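Local coordinates for ethanolamine utilization protein EutL (Clostridium perfringens E str. JGS1987, PDB 4TME) that forms trimeric tiles of the ethanolamine utilization microcompartment shell and binds ethanolamine, which probably controls opening of its transport pore, at residues Val46-Leu51 with Thr102-Ile106; Asp52-Lys56 with Arg130-Ser136; Ala148-Ala152 with Ala199-Phe203. The contacts are given in a common frame with arbitrary orientation. Residues are numbered along the deposited sequence.

Contact 1 of 3, residues Val46-Leu51 with Thr102-Ile106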
loop_
_atom_site.group_PDB
_atom_site.type_symbol
_atom_site.label_atom_id
_atom_site.label_comp_id
_atom_site.label_asym_id
_atom_site.label_seq_id
_atom_site.Cartn_x
_atom_site.Cartn_y
_atom_site.Cartn_z
ATOM N N VAL C 46 -6.726 -1.294 -17.653
ATOM C CA VAL C 46 -7.803 -1.495 -18.653
ATOM C C VAL C 46 -9.017 -0.674 -18.245
ATOM O O VAL C 46 -9.647 -0.021 -19.088
ATOM C CB VAL C 46 -8.181 -2.980 -18.821
ATOM C CG1 VAL C 46 -9.523 -3.144 -19.603
ATOM C CG2 VAL C 46 -7.051 -3.705 -19.554
ATOM N N THR C 47 -9.340 -0.678 -16.957
ATOM C CA THR C 47 -10.500 0.080 -16.505
ATOM C C THR C 47 -10.299 1.579 -16.674
ATOM O O THR C 47 -11.208 2.280 -17.095
ATOM C CB THR C 47 -10.833 -0.269 -15.050
ATOM O OG1 THR C 47 -11.158 -1.661 -15.008
ATOM C CG2 THR C 47 -12.038 0.528 -14.531
ATOM N N TYR C 48 -9.102 2.084 -16.393
ATOM C CA TYR C 48 -8.838 3.512 -16.587
ATOM C C TYR C 48 -8.987 3.906 -18.065
ATOM O O TYR C 48 -9.500 4.996 -18.396
ATOM C CB TYR C 48 -7.425 3.861 -16.093
ATOM C CG TYR C 48 -7.246 3.679 -14.595
ATOM C CD1 TYR C 48 -8.271 3.996 -13.703
ATOM C CD2 TYR C 48 -6.081 3.136 -14.087
ATOM C CE1 TYR C 48 -8.106 3.803 -12.321
ATOM C CE2 TYR C 48 -5.898 2.947 -12.719
ATOM C CZ TYR C 48 -6.920 3.302 -11.840
ATOM O OH TYR C 48 -6.768 3.136 -10.476
ATOM N N THR C 49 -8.537 3.023 -18.958
ATOM C CA THR C 49 -8.659 3.269 -20.387
ATOM C C THR C 49 -10.143 3.254 -20.786
ATOM O O THR C 49 -10.587 4.058 -21.630
ATOM C CB THR C 49 -7.869 2.214 -21.214
ATOM O OG1 THR C 49 -6.513 2.176 -20.753
ATOM C CG2 THR C 49 -7.853 2.551 -22.700
ATOM N N ALA C 50 -10.893 2.321 -20.196
ATOM C CA ALA C 50 -12.331 2.211 -20.461
ATOM C C ALA C 50 -13.117 3.425 -19.972
ATOM O O ALA C 50 -14.063 3.874 -20.648
ATOM C CB ALA C 50 -12.868 0.951 -19.835
ATOM N N LEU C 51 -12.762 3.939 -18.797
ATOM C CA LEU C 51 -13.398 5.137 -18.255
ATOM C C LEU C 51 -13.130 6.346 -19.148
ATOM O O LEU C 51 -14.001 7.195 -19.356
ATOM C CB LEU C 51 -12.886 5.413 -16.831
ATOM C CG LEU C 51 -13.368 4.398 -15.783
ATOM C CD1 LEU C 51 -12.518 4.504 -14.511
ATOM C CD2 LEU C 51 -14.851 4.608 -15.488
ATOM N N THR C 102 -18.197 1.909 -20.844
ATOM C CA THR C 102 -17.074 1.417 -20.041
ATOM C C THR C 102 -17.038 -0.114 -20.100
ATOM O O THR C 102 -16.014 -0.731 -20.389
ATOM C CB THR C 102 -17.170 1.860 -18.570
ATOM O OG1 THR C 102 -17.252 3.293 -18.493
ATOM C CG2 THR C 102 -15.936 1.422 -17.785
ATOM N N LEU C 103 -18.179 -0.720 -19.821
ATOM C CA LEU C 103 -18.276 -2.166 -19.821
ATOM C C LEU C 103 -17.936 -2.728 -21.178
ATOM O O LEU C 103 -17.209 -3.716 -21.297
ATOM C CB LEU C 103 -19.700 -2.586 -19.441
ATOM C CG LEU C 103 -20.091 -2.334 -18.002
ATOM C CD1 LEU C 103 -21.616 -2.374 -17.837
ATOM C CD2 LEU C 103 -19.455 -3.368 -17.156
ATOM N N ASP C 104 -18.481 -2.119 -22.223
ATOM C CA ASP C 104 -18.223 -2.635 -23.557
ATOM C C ASP C 104 -16.736 -2.550 -23.900
ATOM O O ASP C 104 -16.196 -3.453 -24.552
ATOM C CB ASP C 104 -19.051 -1.898 -24.591
ATOM C CG ASP C 104 -20.519 -2.265 -24.531
ATOM O OD1 ASP C 104 -20.924 -3.186 -23.768
ATOM O OD2 ASP C 104 -21.279 -1.603 -25.244
ATOM N N PHE C 105 -16.066 -1.490 -23.455
ATOM C CA PHE C 105 -14.645 -1.362 -23.746
ATOM C C PHE C 105 -13.836 -2.421 -23.006
ATOM O O PHE C 105 -12.916 -3.016 -23.569
ATOM C CB PHE C 105 -14.103 0.024 -23.391
ATOM C CG PHE C 105 -12.696 0.241 -23.887
ATOM C CD1 PHE C 105 -12.474 0.677 -25.189
ATOM C CD2 PHE C 105 -11.616 -0.044 -23.086
ATOM C CE1 PHE C 105 -11.180 0.856 -25.661
ATOM C CE2 PHE C 105 -10.318 0.126 -23.558
ATOM C CZ PHE C 105 -10.113 0.573 -24.843
ATOM N N ILE C 106 -14.182 -2.678 -21.755
ATOM C CA ILE C 106 -13.420 -3.631 -20.962
ATOM C C ILE C 106 -13.502 -4.999 -21.610
ATOM O O ILE C 106 -12.542 -5.767 -21.572
ATOM C CB ILE C 106 -13.929 -3.674 -19.519
ATOM C CG1 ILE C 106 -13.602 -2.338 -18.831
ATOM C CG2 ILE C 106 -13.313 -4.823 -18.737
ATOM C CD1 ILE C 106 -14.167 -2.193 -17.446
#

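Contact 2 of 3, residues Asp52-Lys56 with Arg130-Ser136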
loop_
_atom_site.group_PDB
_atom_site.type_symbol
_atom_site.label_atom_id
_atom_site.label_comp_id
_atom_site.label_asym_id
_atom_site.label_seq_id
_atom_site.Cartn_x
_atom_site.Cartn_y
_atom_site.Cartn_z
ATOM N N ASP C 52 -11.921 6.438 -19.687
ATOM C CA ASP C 52 -11.632 7.480 -20.662
ATOM C C ASP C 52 -12.512 7.336 -21.904
ATOM O O ASP C 52 -13.055 8.317 -22.419
ATOM C CB ASP C 52 -10.141 7.453 -21.034
ATOM C CG ASP C 52 -9.761 8.610 -21.928
ATOM O OD1 ASP C 52 -9.892 9.757 -21.460
ATOM O OD2 ASP C 52 -9.320 8.385 -23.074
ATOM N N GLU C 53 -12.692 6.105 -22.364
ATOM C CA GLU C 53 -13.574 5.863 -23.489
ATOM C C GLU C 53 -14.995 6.323 -23.144
ATOM O O GLU C 53 -15.678 6.904 -24.006
ATOM C CB GLU C 53 -13.528 4.382 -23.868
ATOM C CG GLU C 53 -14.264 4.027 -25.133
ATOM C CD GLU C 53 -13.600 4.570 -26.401
ATOM O OE1 GLU C 53 -12.345 4.636 -26.540
ATOM O OE2 GLU C 53 -14.369 4.936 -27.279
ATOM N N ALA C 54 -15.442 6.093 -21.905
ATOM C CA ALA C 54 -16.784 6.527 -21.481
ATOM C C ALA C 54 -16.960 8.047 -21.616
ATOM O O ALA C 54 -18.039 8.514 -21.977
ATOM C CB ALA C 54 -17.067 6.099 -20.054
ATOM N N THR C 55 -15.903 8.828 -21.356
ATOM C CA THR C 55 -16.031 10.289 -21.471
ATOM C C THR C 55 -16.189 10.752 -22.931
ATOM O O THR C 55 -16.556 11.910 -23.180
ATOM C CB THR C 55 -14.821 11.046 -20.828
ATOM O OG1 THR C 55 -13.636 10.863 -21.625
ATOM C CG2 THR C 55 -14.582 10.610 -19.375
ATOM N N LYS C 56 -15.934 9.867 -23.903
ATOM C CA LYS C 56 -16.148 10.187 -25.312
ATOM C C LYS C 56 -17.586 9.824 -25.745
ATOM O O LYS C 56 -18.122 10.345 -26.727
ATOM C CB LYS C 56 -15.133 9.447 -26.181
ATOM C CG LYS C 56 -13.697 9.879 -25.945
ATOM C CD LYS C 56 -12.741 9.353 -27.009
ATOM C CE LYS C 56 -12.324 7.920 -26.751
ATOM N NZ LYS C 56 -11.517 7.357 -27.906
ATOM N N ARG C 130 -7.120 8.129 -29.617
ATOM C CA ARG C 130 -7.893 9.352 -29.445
ATOM C C ARG C 130 -8.353 9.522 -27.992
ATOM O O ARG C 130 -9.386 8.966 -27.581
ATOM C CB ARG C 130 -9.081 9.317 -30.401
ATOM C CG ARG C 130 -9.857 10.607 -30.507
ATOM C CD ARG C 130 -10.971 10.470 -31.544
ATOM N NE ARG C 130 -11.585 11.757 -31.841
ATOM C CZ ARG C 130 -12.556 11.941 -32.728
ATOM N NH1 ARG C 130 -13.051 10.914 -33.410
ATOM N NH2 ARG C 130 -13.042 13.156 -32.925
ATOM N N THR C 131 -7.604 10.289 -27.203
ATOM C CA THR C 131 -7.922 10.415 -25.777
ATOM C C THR C 131 -9.263 11.137 -25.562
ATOM O O THR C 131 -9.637 12.012 -26.337
ATOM C CB THR C 131 -6.858 11.192 -24.986
ATOM O OG1 THR C 131 -6.572 12.435 -25.635
ATOM C CG2 THR C 131 -5.563 10.372 -24.829
ATOM N N GLY C 132 -9.969 10.728 -24.503
ATOM C CA GLY C 132 -11.112 11.461 -23.991
ATOM C C GLY C 132 -10.650 12.468 -22.958
ATOM O O GLY C 132 -9.452 12.815 -22.912
ATOM N N SER C 133 -11.573 12.908 -22.108
ATOM C CA SER C 133 -11.293 14.006 -21.202
ATOM C C SER C 133 -10.458 13.540 -20.017
ATOM O O SER C 133 -9.737 14.336 -19.409
ATOM C CB SER C 133 -12.595 14.659 -20.706
ATOM O OG SER C 133 -13.322 13.781 -19.868
ATOM N N TYR C 134 -10.531 12.258 -19.683
ATOM C CA TYR C 134 -9.881 11.761 -18.484
ATOM C C TYR C 134 -8.369 11.598 -18.669
ATOM O O TYR C 134 -7.555 12.186 -17.927
ATOM C CB TYR C 134 -10.505 10.415 -18.075
ATOM C CG TYR C 134 -9.776 9.741 -16.949
ATOM C CD1 TYR C 134 -9.416 10.440 -15.798
ATOM C CD2 TYR C 134 -9.422 8.408 -17.039
ATOM C CE1 TYR C 134 -8.723 9.820 -14.784
ATOM C CE2 TYR C 134 -8.736 7.785 -16.018
ATOM C CZ TYR C 134 -8.393 8.499 -14.902
ATOM O OH TYR C 134 -7.705 7.862 -13.891
ATOM N N LEU C 135 -7.981 10.795 -19.655
ATOM C CA LEU C 135 -6.546 10.540 -19.871
ATOM C C LEU C 135 -5.842 11.759 -20.457
ATOM O O LEU C 135 -4.645 11.949 -20.202
ATOM C CB LEU C 135 -6.320 9.332 -20.771
ATOM C CG LEU C 135 -6.578 7.979 -20.088
ATOM C CD1 LEU C 135 -6.379 6.891 -21.125
ATOM C CD2 LEU C 135 -5.667 7.750 -18.862
ATOM N N SER C 136 -6.544 12.596 -21.219
ATOM C CA SER C 136 -5.901 13.821 -21.720
ATOM C C SER C 136 -5.586 14.754 -20.535
ATOM O O SER C 136 -4.511 15.346 -20.479
ATOM C CB SER C 136 -6.768 14.526 -22.766
ATOM O OG SER C 136 -7.997 14.957 -22.218
HETATM O O HOH W 1 -8.875 5.942 -28.486
#

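Contact 3 of 3, residues Ala148-Ala152 with Ala199-Phe203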
loop_
_atom_site.group_PDB
_atom_site.type_symbol
_atom_site.label_atom_id
_atom_site.label_comp_id
_atom_site.label_asym_id
_atom_site.label_seq_id
_atom_site.Cartn_x
_atom_site.Cartn_y
_atom_site.Cartn_z
ATOM N N ALA C 148 0.658 6.602 -25.717
ATOM C CA ALA C 148 1.083 5.259 -25.395
ATOM C C ALA C 148 0.898 5.056 -23.887
ATOM O O ALA C 148 1.455 5.795 -23.096
ATOM C CB ALA C 148 2.537 5.040 -25.786
ATOM N N TYR C 149 0.083 4.085 -23.516
ATOM C CA TYR C 149 -0.208 3.758 -22.114
ATOM C C TYR C 149 0.578 2.496 -21.789
ATOM O O TYR C 149 0.235 1.411 -22.253
ATOM C CB TYR C 149 -1.724 3.586 -21.953
ATOM C CG TYR C 149 -2.262 3.542 -20.529
ATOM C CD1 TYR C 149 -1.489 3.136 -19.449
ATOM C CD2 TYR C 149 -3.582 3.910 -20.284
ATOM C CE1 TYR C 149 -2.026 3.095 -18.146
ATOM C CE2 TYR C 149 -4.117 3.872 -19.030
ATOM C CZ TYR C 149 -3.354 3.452 -17.965
ATOM O OH TYR C 149 -3.912 3.419 -16.717
ATOM N N LEU C 150 1.691 2.677 -21.062
ATOM C CA LEU C 150 2.708 1.633 -20.882
ATOM C C LEU C 150 2.776 1.226 -19.411
ATOM O O LEU C 150 3.026 2.081 -18.555
ATOM C CB LEU C 150 4.070 2.148 -21.344
ATOM C CG LEU C 150 4.090 2.744 -22.757
ATOM C CD1 LEU C 150 5.488 3.239 -23.135
ATOM C CD2 LEU C 150 3.593 1.743 -23.787
ATOM N N VAL C 151 2.533 -0.054 -19.122
ATOM C CA VAL C 151 2.564 -0.549 -17.747
ATOM C C VAL C 151 3.257 -1.905 -17.682
ATOM O O VAL C 151 3.001 -2.769 -18.497
ATOM C CB VAL C 151 1.140 -0.684 -17.158
ATOM C CG1 VAL C 151 1.203 -1.119 -15.689
ATOM C CG2 VAL C 151 0.389 0.630 -17.276
ATOM N N ALA C 152 4.151 -2.073 -16.712
ATOM C CA ALA C 152 4.775 -3.368 -16.465
ATOM C C ALA C 152 5.250 -3.426 -15.019
ATOM O O ALA C 152 5.162 -2.442 -14.295
ATOM C CB ALA C 152 5.948 -3.594 -17.432
ATOM N N ALA C 199 6.280 3.339 -29.824
ATOM C CA ALA C 199 6.683 3.298 -28.416
ATOM C C ALA C 199 6.093 2.041 -27.766
ATOM O O ALA C 199 6.770 1.343 -26.993
ATOM C CB ALA C 199 6.227 4.565 -27.679
ATOM N N CYS C 200 4.845 1.728 -28.102
ATOM C CA CYS C 200 4.200 0.535 -27.556
ATOM C C CYS C 200 4.960 -0.729 -27.986
ATOM O O CYS C 200 5.199 -1.610 -27.165
ATOM C CB CYS C 200 2.739 0.431 -28.016
ATOM S SG CYS C 200 1.629 1.616 -27.235
ATOM N N ASP C 201 5.339 -0.798 -29.261
ATOM C CA ASP C 201 6.010 -1.988 -29.785
ATOM C C ASP C 201 7.354 -2.173 -29.080
ATOM O O ASP C 201 7.715 -3.285 -28.685
ATOM C CB ASP C 201 6.236 -1.889 -31.299
ATOM C CG ASP C 201 4.940 -1.977 -32.109
ATOM O OD1 ASP C 201 3.874 -2.363 -31.563
ATOM O OD2 ASP C 201 5.014 -1.660 -33.316
ATOM N N ALA C 202 8.088 -1.075 -28.930
ATOM C CA ALA C 202 9.399 -1.110 -28.281
ATOM C C ALA C 202 9.288 -1.472 -26.803
ATOM O O ALA C 202 10.128 -2.225 -26.276
ATOM C CB ALA C 202 10.095 0.217 -28.434
ATOM N N PHE C 203 8.274 -0.927 -26.126
ATOM C CA PHE C 203 8.028 -1.228 -24.714
ATOM C C PHE C 203 7.753 -2.727 -24.566
ATOM O O PHE C 203 8.353 -3.397 -23.727
ATOM C CB PHE C 203 6.849 -0.379 -24.180
ATOM C CG PHE C 203 6.589 -0.531 -22.695
ATOM C CD1 PHE C 203 7.310 0.217 -21.778
ATOM C CD2 PHE C 203 5.618 -1.392 -22.223
ATOM C CE1 PHE C 203 7.087 0.083 -20.414
ATOM C CE2 PHE C 203 5.383 -1.515 -20.856
ATOM C CZ PHE C 203 6.117 -0.781 -19.962
#

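Contact 1 of 3, residues Val46-Leu51 with Thr102-Ile106
Ala50 turns its methyl group into the neighbouring helix, where it meets Thr102, Phe105 and Ile106 at once. This is the helix-helix packing of the first BMC domain: helix 44-57 and helix 92-106 lie together against an antiparallel four-stranded sheet, their short segments running at 134° with axes 8.5 Å apart. The small side chain lets the backbones come close, Ala50 CA lying 4.8 Å from Thr102 CA. Ala50 CB reaches Ile106 CG1 at 3.5 Å and Thr102 CG2 at 3.7 Å. Val46, one helical turn earlier, extends the apolar seam, its CG1 lying 4.2 Å from Ile106 CG1. The hydroxyl of Thr47 is hydrogen-bonded to Cys43 O, just ahead of its helix, and that of Thr102 to Gly98 O, one turn back; the contacts across the seam are van der Waals packing. Strands 35-41 and 83-89 pack against it through Ile39 and Leu87. On the flank away from the sheet lies Phe105, its CE2 resting 3.6 Å from Thr49 CG2 and its CD2 3.5 Å from Ala50 CA.

Contact 2 of 3, residues Asp52-Lys56 with Arg130-Ser136
Residues Asp52-Lys56 of helix 44-57 meet the loop that leads into helix 133-139, with Asp52 CA and Tyr134 CA 5.1 Å apart and Gly132 at the N-cap position. Gly132 lies so close that a beta carbon here would clash with Thr55 OG1 and Asp52 O. Asp52 sends its carboxylate onto the N-terminus of the second helix: OD2 accepts from Gly132 N at 2.8 Å, while OD1 accepts from Leu135 N at 2.8 Å and, weakly, from Tyr134 N at 3.1 Å. Thr55 OG1 donates to Asp52 O at 2.7 Å and accepts from Ser133 N at 2.9 Å. Toward solvent, Lys56 NZ donates to Arg130 O at 2.7 Å, forms a salt bridge with Glu53 OE1 at 3.2 Å, and shares water 1 with Arg130 N. Side chains of the first BMC domain thus take up the amide hydrogens at the start of helix 133-139, placing a negative charge at the positive end of its dipole and joining the two halves of the chain.

Contact 3 of 3, residues Ala148-Ala152 with Ala199-Phe203
Phe203 is the largest bump of this strand-helix interface, its ring reaching from helix 193-212 to the face of strand 146-152. The setting is the alpha/beta packing of the second BMC domain, in which helices 154-167 and 193-212 cover one side of an antiparallel sheet. Strand and helix segments run nearly parallel, 14° apart, with axes 8.8 Å from each other. Alternation along the strand sets the relief: Ala148, Leu150 and Ala152 turn their beta carbons toward the helix, whereas Tyr149 and Val151 point away. Leu150 is a bump between two shallow hollows at Ala148 and Ala152. Into the hollow over Ala152 goes the tip of Phe203, CZ lying 3.8 Å from Ala152 CB. The hollow over Ala148 takes the thiol of Cys200, whose SG sits 3.8 Å from Ala148 CB and also 4.0 Å from Leu150 CD2; Ala199 CB lies 4.2 Å from Ala148 CB. Leu161 of helix 154-167 packs on both Leu150 and Phe203, extending the apolar layer beyond this pair.

On the reverse side of the strand, Val151 lines an ethanolamine pocket, and the hydroxyl of Tyr149 is hydrogen-bonded to Asp45, another residue of that pocket. One strand therefore carries the helix layer on one face and part of the ligand site on the other. The fit is tightest at the aromatic ring, where Leu150 CB lies over its face in a CH-pi contact, 3.6 Å from the centroid and 4° off the normal, and Val151 O meets the ring edge 3.6 Å from Phe203 CE2.

How the contacts relate
Contacts 1 and 3 are buried, each within one BMC domain and built by apolar packing: helix on helix in the first, helix on sheet in the second. Contact 2 is only partly buried and reaches the surface; it is polar, with side chains accepting hydrogen bonds from backbone amides, and it bridges between domains. Helix 44-57 serves contacts 1 and 2 in succession, so their centres lie 10 Å apart, and Phe105 of contact 1 packs on Glu53 of contact 2. Contact 3 lies about 18 Å from either centre, yet Tyr149, on the strand face turned away from helix 193-212, touches Tyr48 and Thr49 of contact 1 as well as Leu135 of contact 2.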